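Local coordinates for adenosine monophosphate-protein transferase FICD homolog (PDB 5JJ6) that belongs to the Fic/DOC (Fido) family, a largely helical fold, and carries further helices N-terminal to its Fic signature sequence, at residues R111-L116 and K335-S340; A267-Y272 and G324-F329; S299-V304 and A339-Y344. All coordinates share one frame; numbering follows the deposited sequence.

Interaction 1: residues R111-L116 and K335-S340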
loop_
_atom_site.group_PDB
_atom_site.type_symbol
_atom_site.label_atom_id
_atom_site.label_comp_id
_atom_site.label_asym_id
_atom_site.label_seq_id
_atom_site.Cartn_x
_atom_site.Cartn_y
_atom_site.Cartn_z
ATOM N N ARG B 111 -16.220 37.297 8.588
ATOM C CA ARG B 111 -16.746 38.091 7.480
ATOM C C ARG B 111 -15.634 38.540 6.532
ATOM O O ARG B 111 -15.795 38.493 5.315
ATOM C CB ARG B 111 -17.541 39.287 7.998
ATOM C CG ARG B 111 -19.045 39.129 7.755
ATOM C CD ARG B 111 -19.848 40.094 8.596
ATOM N NE ARG B 111 -19.111 41.337 8.803
ATOM C CZ ARG B 111 -18.849 41.869 9.994
ATOM N NH1 ARG B 111 -19.261 41.260 11.103
ATOM N NH2 ARG B 111 -18.166 43.008 10.074
ATOM N N SER B 112 -14.501 38.944 7.095
ATOM C CA SER B 112 -13.360 39.414 6.316
ATOM C C SER B 112 -12.813 38.288 5.425
ATOM O O SER B 112 -12.570 38.484 4.224
ATOM C CB SER B 112 -12.276 39.956 7.244
ATOM O OG SER B 112 -11.022 39.974 6.593
ATOM N N VAL B 113 -12.625 37.111 6.017
ATOM C CA VAL B 113 -12.179 35.948 5.257
ATOM C C VAL B 113 -13.164 35.622 4.136
ATOM O O VAL B 113 -12.767 35.326 3.009
ATOM C CB VAL B 113 -12.029 34.707 6.160
ATOM C CG1 VAL B 113 -11.825 33.443 5.332
ATOM C CG2 VAL B 113 -10.876 34.900 7.122
ATOM N N HIS B 114 -14.452 35.692 4.433
ATOM C CA HIS B 114 -15.451 35.442 3.404
ATOM C C HIS B 114 -15.405 36.465 2.256
ATOM O O HIS B 114 -15.520 36.081 1.088
ATOM C CB HIS B 114 -16.834 35.375 4.028
ATOM C CG HIS B 114 -17.190 34.001 4.504
ATOM N ND1 HIS B 114 -18.068 33.183 3.830
ATOM C CD2 HIS B 114 -16.758 33.292 5.577
ATOM C CE1 HIS B 114 -18.174 32.030 4.474
ATOM N NE2 HIS B 114 -17.388 32.071 5.535
ATOM N N ASP B 115 -15.207 37.750 2.551
ATOM C CA ASP B 115 -15.226 38.715 1.452
ATOM C C ASP B 115 -13.956 38.555 0.612
ATOM O O ASP B 115 -13.965 38.735 -0.622
ATOM C CB ASP B 115 -15.323 40.168 1.955
ATOM C CG ASP B 115 -16.403 40.372 3.013
ATOM O OD1 ASP B 115 -17.518 39.804 2.873
ATOM O OD2 ASP B 115 -16.151 41.144 3.975
ATOM N N LEU B 116 -12.880 38.126 1.260
ATOM C CA LEU B 116 -11.651 37.880 0.524
ATOM C C LEU B 116 -11.781 36.619 -0.350
ATOM O O LEU B 116 -11.197 36.540 -1.440
ATOM C CB LEU B 116 -10.488 37.767 1.500
ATOM C CG LEU B 116 -9.106 37.565 0.920
ATOM C CD1 LEU B 116 -8.778 38.752 0.026
ATOM C CD2 LEU B 116 -8.101 37.455 2.051
ATOM N N LYS B 335 -7.401 31.912 9.716
ATOM C CA LYS B 335 -6.151 32.610 9.423
ATOM C C LYS B 335 -5.461 32.030 8.203
ATOM O O LYS B 335 -4.981 32.773 7.329
ATOM C CB LYS B 335 -5.195 32.553 10.616
ATOM C CG LYS B 335 -3.807 33.049 10.307
ATOM C CD LYS B 335 -2.891 33.018 11.517
ATOM C CE LYS B 335 -1.564 33.648 11.165
ATOM N NZ LYS B 335 -0.778 34.063 12.344
ATOM N N HIS B 336 -5.428 30.701 8.123
ATOM C CA HIS B 336 -4.618 30.088 7.071
ATOM C C HIS B 336 -5.327 29.921 5.733
ATOM O O HIS B 336 -4.667 29.912 4.693
ATOM C CB HIS B 336 -4.081 28.746 7.539
ATOM C CG HIS B 336 -2.972 28.882 8.524
ATOM N ND1 HIS B 336 -1.926 29.755 8.335
ATOM C CD2 HIS B 336 -2.757 28.287 9.718
ATOM C CE1 HIS B 336 -1.100 29.679 9.362
ATOM N NE2 HIS B 336 -1.584 28.798 10.218
ATOM N N SER B 337 -6.648 29.814 5.724
ATOM C CA SER B 337 -7.328 29.892 4.442
ATOM C C SER B 337 -7.222 31.334 3.935
ATOM O O SER B 337 -7.142 31.572 2.722
ATOM C CB SER B 337 -8.776 29.429 4.530
ATOM O OG SER B 337 -9.425 30.010 5.630
ATOM N N GLU B 338 -7.204 32.299 4.853
ATOM C CA GLU B 338 -6.975 33.673 4.423
ATOM C C GLU B 338 -5.565 33.779 3.808
ATOM O O GLU B 338 -5.393 34.419 2.780
ATOM C CB GLU B 338 -7.172 34.672 5.578
ATOM C CG GLU B 338 -6.629 36.081 5.288
ATOM C CD GLU B 338 -7.396 37.213 5.990
ATOM O OE1 GLU B 338 -6.946 38.377 5.906
ATOM O OE2 GLU B 338 -8.442 36.949 6.627
ATOM N N ALA B 339 -4.560 33.157 4.421
ATOM C CA ALA B 339 -3.208 33.200 3.853
ATOM C C ALA B 339 -3.105 32.463 2.503
ATOM O O ALA B 339 -2.273 32.811 1.665
ATOM C CB ALA B 339 -2.197 32.630 4.835
ATOM N N SER B 340 -3.915 31.421 2.321
ATOM C CA SER B 340 -4.002 30.696 1.051
ATOM C C SER B 340 -4.553 31.588 -0.058
ATOM O O SER B 340 -3.913 31.801 -1.111
ATOM C CB SER B 340 -4.873 29.451 1.208
ATOM O OG SER B 340 -4.396 28.633 2.265
#
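Helix 89-120 and helix 327-346 lie side by side here as an example of near-parallel helix packing, their axes 9.9 Å apart and their directions diverging by 24°. The backbones come nearest at Val113 and Glu338, whose CA atoms are 5.7 Å apart, and Glu338 supplies most of what 335-340 brings to the contact.

Glu338 starts beside the opposite helix rather than aimed at it, and it is the rest of the chain that closes the distance. Its CB lies 4.0 Å from Val113 CG2. With CG anti to the backbone N (chi1 166°), the chain leans across the groove, and Glu338 CG meets Leu116 CD2 at 3.8 Å. A bend at chi2 (149°) then carries the carboxylate over the same methyl: Glu338 CD is 4.0 Å from Leu116 CD2, and OE1 is only slightly farther from it. The other oxygen, OE2, turns back toward Val113 and reaches its CG2 at 3.2 Å, while Ser112 OG stands 4.0 Å away, too far for a hydrogen bond. Leu116 and Glu338 thus cross at about a right angle, and Val113 crosses Glu338 obliquely.

Alongside this pair, Val113 CG1 lies 4.2 Å from Ser337 OG, a hydroxyl whose hydrogen bonds go to Val333 O and Ala334 O one turn back in its own helix. Ser340 OG likewise bonds to His336 O, on a carbonyl lone pair. Val113 also packs on Ile264 and Phe301, so the seam continues into the protein interior.

No hydrogen bond or salt bridge crosses between the two segments. Van der Waals contact joins helix 89-120 to the last helix of the modelled chain. Glu338 is only partly exposed, and the methyls beside its carboxylate offer no polar partner, so its charge probably relies on solvent and its pKa may be raised somewhat.

Interaction 2: residues A267-Y272 and G324-F329; sequences AAIAHY and GDLRPF
Residues 267-272 of helix 263-277, the helix that runs directly into the Fic signature sequence HPFTDGNGR, face the corner where the chain enters helix 327-346: Gly324, at positive phi (111°), closes the preceding helix in a Schellman motif, and the backbones come nearest at Ala268 and Phe329, with CA atoms 6.8 Å apart. Phe329, its CG anti to the backbone N, reaches straight across. Its CD2 meets Ala268 CB at 3.5 Å, and its CZ stands over one face of the His271 imidazole, 3.7 Å from CG. The rings form an edge-to-face pair with planes at 56°, Phe329 offering the edge. His271 NE2 is hydrogen-bonded to Tyr314 OH, which would steady the ring that receives it.

Beside this pair Leu326 divides its methyls: CD1 lies 4.0 Å from both Ile269 CG1 and Tyr272 CD2, and CD2 sits over a face of the Tyr272 ring. The corner is braced by Asp325, whose OD1 caps the new helix at Arg327 N (3.0 Å) while the carboxylate takes Arg327 NE and NH2 side-on. These polar bonds stay within 324-329; none crosses to 267-272, and the contact itself rests on apolar and aromatic packing.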
loop_
_atom_site.group_PDB
_atom_site.type_symbol
_atom_site.label_atom_id
_atom_site.label_comp_id
_atom_site.label_asym_id
_atom_site.label_seq_id
_atom_site.Cartn_x
_atom_site.Cartn_y
_atom_site.Cartn_z
ATOM N N ALA B 267 -16.059 23.222 8.797
ATOM C CA ALA B 267 -14.807 22.526 8.526
ATOM C C ALA B 267 -14.029 22.174 9.805
ATOM O O ALA B 267 -13.579 21.038 9.990
ATOM C CB ALA B 267 -13.949 23.367 7.602
ATOM N N ALA B 268 -13.856 23.160 10.679
ATOM C CA ALA B 268 -13.168 22.920 11.935
ATOM C C ALA B 268 -13.868 21.829 12.755
ATOM O O ALA B 268 -13.229 20.925 13.312
ATOM C CB ALA B 268 -13.078 24.207 12.731
ATOM N N ILE B 269 -15.189 21.905 12.824
ATOM C CA ILE B 269 -15.930 20.942 13.621
ATOM C C ILE B 269 -15.820 19.543 12.999
ATOM O O ILE B 269 -15.704 18.546 13.712
ATOM C CB ILE B 269 -17.417 21.349 13.771
ATOM C CG1 ILE B 269 -17.545 22.662 14.534
ATOM C CG2 ILE B 269 -18.216 20.264 14.491
ATOM C CD1 ILE B 269 -18.948 23.242 14.485
ATOM N N ALA B 270 -15.848 19.477 11.673
ATOM C CA ALA B 270 -15.658 18.210 10.979
ATOM C C ALA B 270 -14.317 17.582 11.343
ATOM O O ALA B 270 -14.248 16.421 11.769
ATOM C CB ALA B 270 -15.746 18.413 9.512
ATOM N N HIS B 271 -13.257 18.363 11.155
ATOM C CA HIS B 271 -11.917 17.956 11.536
ATOM C C HIS B 271 -11.886 17.387 12.950
ATOM O O HIS B 271 -11.340 16.306 13.189
ATOM C CB HIS B 271 -10.968 19.139 11.450
ATOM C CG HIS B 271 -9.553 18.796 11.782
ATOM N ND1 HIS B 271 -9.153 18.419 13.046
ATOM C CD2 HIS B 271 -8.435 18.796 11.020
ATOM C CE1 HIS B 271 -7.855 18.185 13.043
ATOM N NE2 HIS B 271 -7.393 18.411 11.827
ATOM N N TYR B 272 -12.485 18.133 13.875
ATOM C CA TYR B 272 -12.482 17.785 15.290
ATOM C C TYR B 272 -13.212 16.467 15.553
ATOM O O TYR B 272 -12.707 15.579 16.250
ATOM C CB TYR B 272 -13.145 18.905 16.108
ATOM C CG TYR B 272 -13.213 18.614 17.591
ATOM C CD1 TYR B 272 -12.047 18.473 18.339
ATOM C CD2 TYR B 272 -14.431 18.436 18.233
ATOM C CE1 TYR B 272 -12.087 18.193 19.688
ATOM C CE2 TYR B 272 -14.487 18.148 19.590
ATOM C CZ TYR B 272 -13.305 18.029 20.310
ATOM O OH TYR B 272 -13.325 17.743 21.660
ATOM N N GLY B 324 -13.032 22.216 25.663
ATOM C CA GLY B 324 -14.389 22.640 25.373
ATOM C C GLY B 324 -14.502 23.834 24.451
ATOM O O GLY B 324 -15.607 24.255 24.107
ATOM N N ASP B 325 -13.359 24.356 24.021
ATOM C CA ASP B 325 -13.342 25.573 23.231
ATOM C C ASP B 325 -12.786 25.389 21.812
ATOM O O ASP B 325 -11.575 25.276 21.604
ATOM C CB ASP B 325 -12.556 26.637 23.983
ATOM C CG ASP B 325 -12.708 27.995 23.375
ATOM O OD1 ASP B 325 -13.516 28.101 22.429
ATOM O OD2 ASP B 325 -12.039 28.953 23.847
ATOM N N LEU B 326 -13.682 25.367 20.834
ATOM C CA LEU B 326 -13.295 25.175 19.451
ATOM C C LEU B 326 -12.910 26.479 18.774
ATOM O O LEU B 326 -12.598 26.493 17.596
ATOM C CB LEU B 326 -14.416 24.504 18.670
ATOM C CG LEU B 326 -14.241 22.995 18.620
ATOM C CD1 LEU B 326 -15.399 22.322 17.949
ATOM C CD2 LEU B 326 -12.936 22.652 17.883
ATOM N N ARG B 327 -12.963 27.585 19.498
ATOM C CA ARG B 327 -12.759 28.882 18.857
ATOM C C ARG B 327 -11.317 29.103 18.391
ATOM O O ARG B 327 -11.116 29.564 17.272
ATOM C CB ARG B 327 -13.209 30.025 19.787
ATOM C CG ARG B 327 -14.721 29.991 20.126
ATOM C CD ARG B 327 -15.053 31.048 21.145
ATOM N NE ARG B 327 -14.206 30.874 22.318
ATOM C CZ ARG B 327 -14.030 31.788 23.262
ATOM N NH1 ARG B 327 -14.626 32.963 23.161
ATOM N NH2 ARG B 327 -13.225 31.541 24.282
ATOM N N PRO B 328 -10.312 28.760 19.221
ATOM C CA PRO B 328 -8.943 28.939 18.723
ATOM C C PRO B 328 -8.663 28.206 17.409
ATOM O O PRO B 328 -8.020 28.770 16.516
ATOM C CB PRO B 328 -8.088 28.363 19.852
ATOM C CG PRO B 328 -8.890 28.550 21.061
ATOM C CD PRO B 328 -10.315 28.341 20.633
ATOM N N PHE B 329 -9.155 26.979 17.293
ATOM C CA PHE B 329 -8.951 26.199 16.080
ATOM C C PHE B 329 -9.646 26.871 14.900
ATOM O O PHE B 329 -9.047 27.027 13.837
ATOM C CB PHE B 329 -9.461 24.773 16.263
ATOM C CG PHE B 329 -9.217 23.884 15.081
ATOM C CD1 PHE B 329 -7.945 23.738 14.553
ATOM C CD2 PHE B 329 -10.263 23.189 14.498
ATOM C CE1 PHE B 329 -7.713 22.909 13.451
ATOM C CE2 PHE B 329 -10.045 22.359 13.403
ATOM C CZ PHE B 329 -8.764 22.215 12.877
#

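Interaction 3: residues S299-V304 and A339-Y344; sequences SGFPPV and ASIQRY
Pro302 is the loop residue that packs most extensively on helix 327-346. Its ring crosses Ile341 at about a right angle, with Pro302 CG and CD each 3.6 Å from Ile341 CG1, while Pro302 CB approaches Tyr344 CE2, also at 3.6 Å. Ile341 holds CG1 anti to its carbonyl carbon (chi1 -63°) and extends on to CD1, which comes within 3.7 Å of Phe301 CD2. One isoleucine branch therefore touches two consecutive loop residues. Pro303 adds its CD, 4.1 Å from Tyr344 OH, and its carbonyl O lies 3.6 Å from Ser340 OG, a van der Waals approach, the hydroxyl being hydrogen-bonded to His336 O in its own helix.

The loop leaves helix 284-297, which begins within the last residues of the Fic signature sequence, through a Schellman motif. Gly300, at positive phi (87°), is its C' residue: Phe301 N returns to Met296 O and Gly300 N to Met297 O. The chain then straightens through the two prolines, whose nitrogens have no hydrogen to donate, until Val304 N bonds to Asn293 OD1 and ties the loop back to the helix it left.

Farther out, Tyr344 has partners beyond the loop: its OH is hydrogen-bonded to Thr136 OG1 on helix 127-148, and its ring meets that of Phe120 with the planes inclined at about 60°. Arg343 NH2 lies over one face of the Tyr344 ring, 3.4 Å above the plane and offset toward the rim. Helix 89-120 backs Ile341 through Leu116, Arg117 and Phe120.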
loop_
_atom_site.group_PDB
_atom_site.type_symbol
_atom_site.label_atom_id
_atom_site.label_comp_id
_atom_site.label_asym_id
_atom_site.label_seq_id
_atom_site.Cartn_x
_atom_site.Cartn_y
_atom_site.Cartn_z
ATOM N N SER B 299 -17.218 24.983 -0.696
ATOM C CA SER B 299 -17.788 26.283 -0.392
ATOM C C SER B 299 -16.993 27.372 -1.086
ATOM O O SER B 299 -17.037 28.532 -0.679
ATOM C CB SER B 299 -17.819 26.523 1.110
ATOM O OG SER B 299 -18.590 25.520 1.744
ATOM N N GLY B 300 -16.243 26.989 -2.116
ATOM C CA GLY B 300 -15.571 27.964 -2.955
ATOM C C GLY B 300 -14.194 28.442 -2.526
ATOM O O GLY B 300 -13.702 29.431 -3.056
ATOM N N PHE B 301 -13.578 27.778 -1.555
ATOM C CA PHE B 301 -12.225 28.149 -1.138
ATOM C C PHE B 301 -11.173 27.412 -1.943
ATOM O O PHE B 301 -11.403 26.287 -2.390
ATOM C CB PHE B 301 -12.006 27.869 0.354
ATOM C CG PHE B 301 -12.680 28.853 1.261
ATOM C CD1 PHE B 301 -14.001 28.677 1.634
ATOM C CD2 PHE B 301 -11.992 29.957 1.736
ATOM C CE1 PHE B 301 -14.620 29.581 2.463
ATOM C CE2 PHE B 301 -12.606 30.869 2.569
ATOM C CZ PHE B 301 -13.920 30.686 2.933
ATOM N N PRO B 302 -10.004 28.042 -2.125
ATOM C CA PRO B 302 -8.866 27.308 -2.672
ATOM C C PRO B 302 -8.422 26.284 -1.646
ATOM O O PRO B 302 -8.860 26.376 -0.509
ATOM C CB PRO B 302 -7.811 28.394 -2.866
ATOM C CG PRO B 302 -8.157 29.431 -1.858
ATOM C CD PRO B 302 -9.654 29.434 -1.795
ATOM N N PRO B 303 -7.543 25.345 -2.013
ATOM C CA PRO B 303 -7.069 24.391 -1.002
ATOM C C PRO B 303 -6.504 25.081 0.245
ATOM O O PRO B 303 -5.828 26.110 0.147
ATOM C CB PRO B 303 -5.999 23.600 -1.754
ATOM C CG PRO B 303 -6.497 23.604 -3.143
ATOM C CD PRO B 303 -7.093 24.969 -3.361
ATOM N N VAL B 304 -6.836 24.547 1.412
ATOM C CA VAL B 304 -6.371 25.155 2.648
ATOM C C VAL B 304 -5.136 24.446 3.172
ATOM O O VAL B 304 -5.179 23.286 3.597
ATOM C CB VAL B 304 -7.445 25.137 3.741
ATOM C CG1 VAL B 304 -6.852 25.648 5.046
ATOM C CG2 VAL B 304 -8.622 25.988 3.321
ATOM N N ALA B 339 -4.560 33.157 4.421
ATOM C CA ALA B 339 -3.208 33.200 3.853
ATOM C C ALA B 339 -3.105 32.463 2.503
ATOM O O ALA B 339 -2.273 32.811 1.665
ATOM C CB ALA B 339 -2.197 32.630 4.835
ATOM N N SER B 340 -3.915 31.421 2.321
ATOM C CA SER B 340 -4.002 30.696 1.051
ATOM C C SER B 340 -4.553 31.588 -0.058
ATOM O O SER B 340 -3.913 31.801 -1.111
ATOM C CB SER B 340 -4.873 29.451 1.208
ATOM O OG SER B 340 -4.396 28.633 2.265
ATOM N N ILE B 341 -5.761 32.094 0.173
ATOM C CA ILE B 341 -6.371 33.010 -0.774
ATOM C C ILE B 341 -5.397 34.136 -1.072
ATOM O O ILE B 341 -5.226 34.531 -2.214
ATOM C CB ILE B 341 -7.683 33.585 -0.237
ATOM C CG1 ILE B 341 -8.696 32.461 -0.041
ATOM C CG2 ILE B 341 -8.253 34.592 -1.199
ATOM C CD1 ILE B 341 -9.997 32.906 0.570
ATOM N N GLN B 342 -4.722 34.611 -0.037
ATOM C CA GLN B 342 -3.754 35.683 -0.177
ATOM C C GLN B 342 -2.600 35.258 -1.083
ATOM O O GLN B 342 -2.092 36.059 -1.859
ATOM C CB GLN B 342 -3.230 36.127 1.185
ATOM C CG GLN B 342 -2.703 37.546 1.185
ATOM C CD GLN B 342 -3.776 38.536 0.757
ATOM O OE1 GLN B 342 -4.020 38.732 -0.435
ATOM N NE2 GLN B 342 -4.451 39.139 1.735
ATOM N N ARG B 343 -2.164 34.008 -0.946
ATOM C CA ARG B 343 -1.129 33.456 -1.819
ATOM C C ARG B 343 -1.541 33.609 -3.275
ATOM O O ARG B 343 -0.761 34.091 -4.098
ATOM C CB ARG B 343 -0.877 31.978 -1.518
ATOM C CG ARG B 343 0.418 31.452 -2.070
ATOM C CD ARG B 343 0.696 30.036 -1.593
ATOM N NE ARG B 343 1.170 29.205 -2.701
ATOM C CZ ARG B 343 0.370 28.526 -3.519
ATOM N NH1 ARG B 343 0.882 27.801 -4.505
ATOM N NH2 ARG B 343 -0.949 28.571 -3.350
ATOM N N TYR B 344 -2.767 33.202 -3.595
ATOM C CA TYR B 344 -3.226 33.353 -4.979
ATOM C C TYR B 344 -3.430 34.807 -5.418
ATOM O O TYR B 344 -2.998 35.198 -6.498
ATOM C CB TYR B 344 -4.524 32.576 -5.199
ATOM C CG TYR B 344 -4.353 31.084 -5.088
ATOM C CD1 TYR B 344 -3.933 30.346 -6.183
ATOM C CD2 TYR B 344 -4.601 30.412 -3.900
ATOM C CE1 TYR B 344 -3.770 28.981 -6.107
ATOM C CE2 TYR B 344 -4.435 29.040 -3.812
ATOM C CZ TYR B 344 -4.021 28.333 -4.924
ATOM O OH TYR B 344 -3.852 26.973 -4.868
#

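How the interactions relate
Followed from the N terminus, helix 89-120 provides the first half of interaction 1 and pairs with 335-340, 219 residues on, so that this contact closes the longest loop. Inside it, 267-272 and 324-329 close the shorter loop of interaction 2, which is nested within that of interaction 1. Interaction 3 starts at 299-304, inside interaction 2's loop, but ends beyond it at 339-344, so the two cross. Helix 327-346 thus gathers helix 89-120, helix 263-277 and the loop after helix 284-297. Interactions 1 and 3 share Ala339 and Ser340 and touch directly, as at Val113 CG1 and Phe301 CE2 (3.9 Å), while interaction 2 stands about 17 Å from interaction 1, centre to centre.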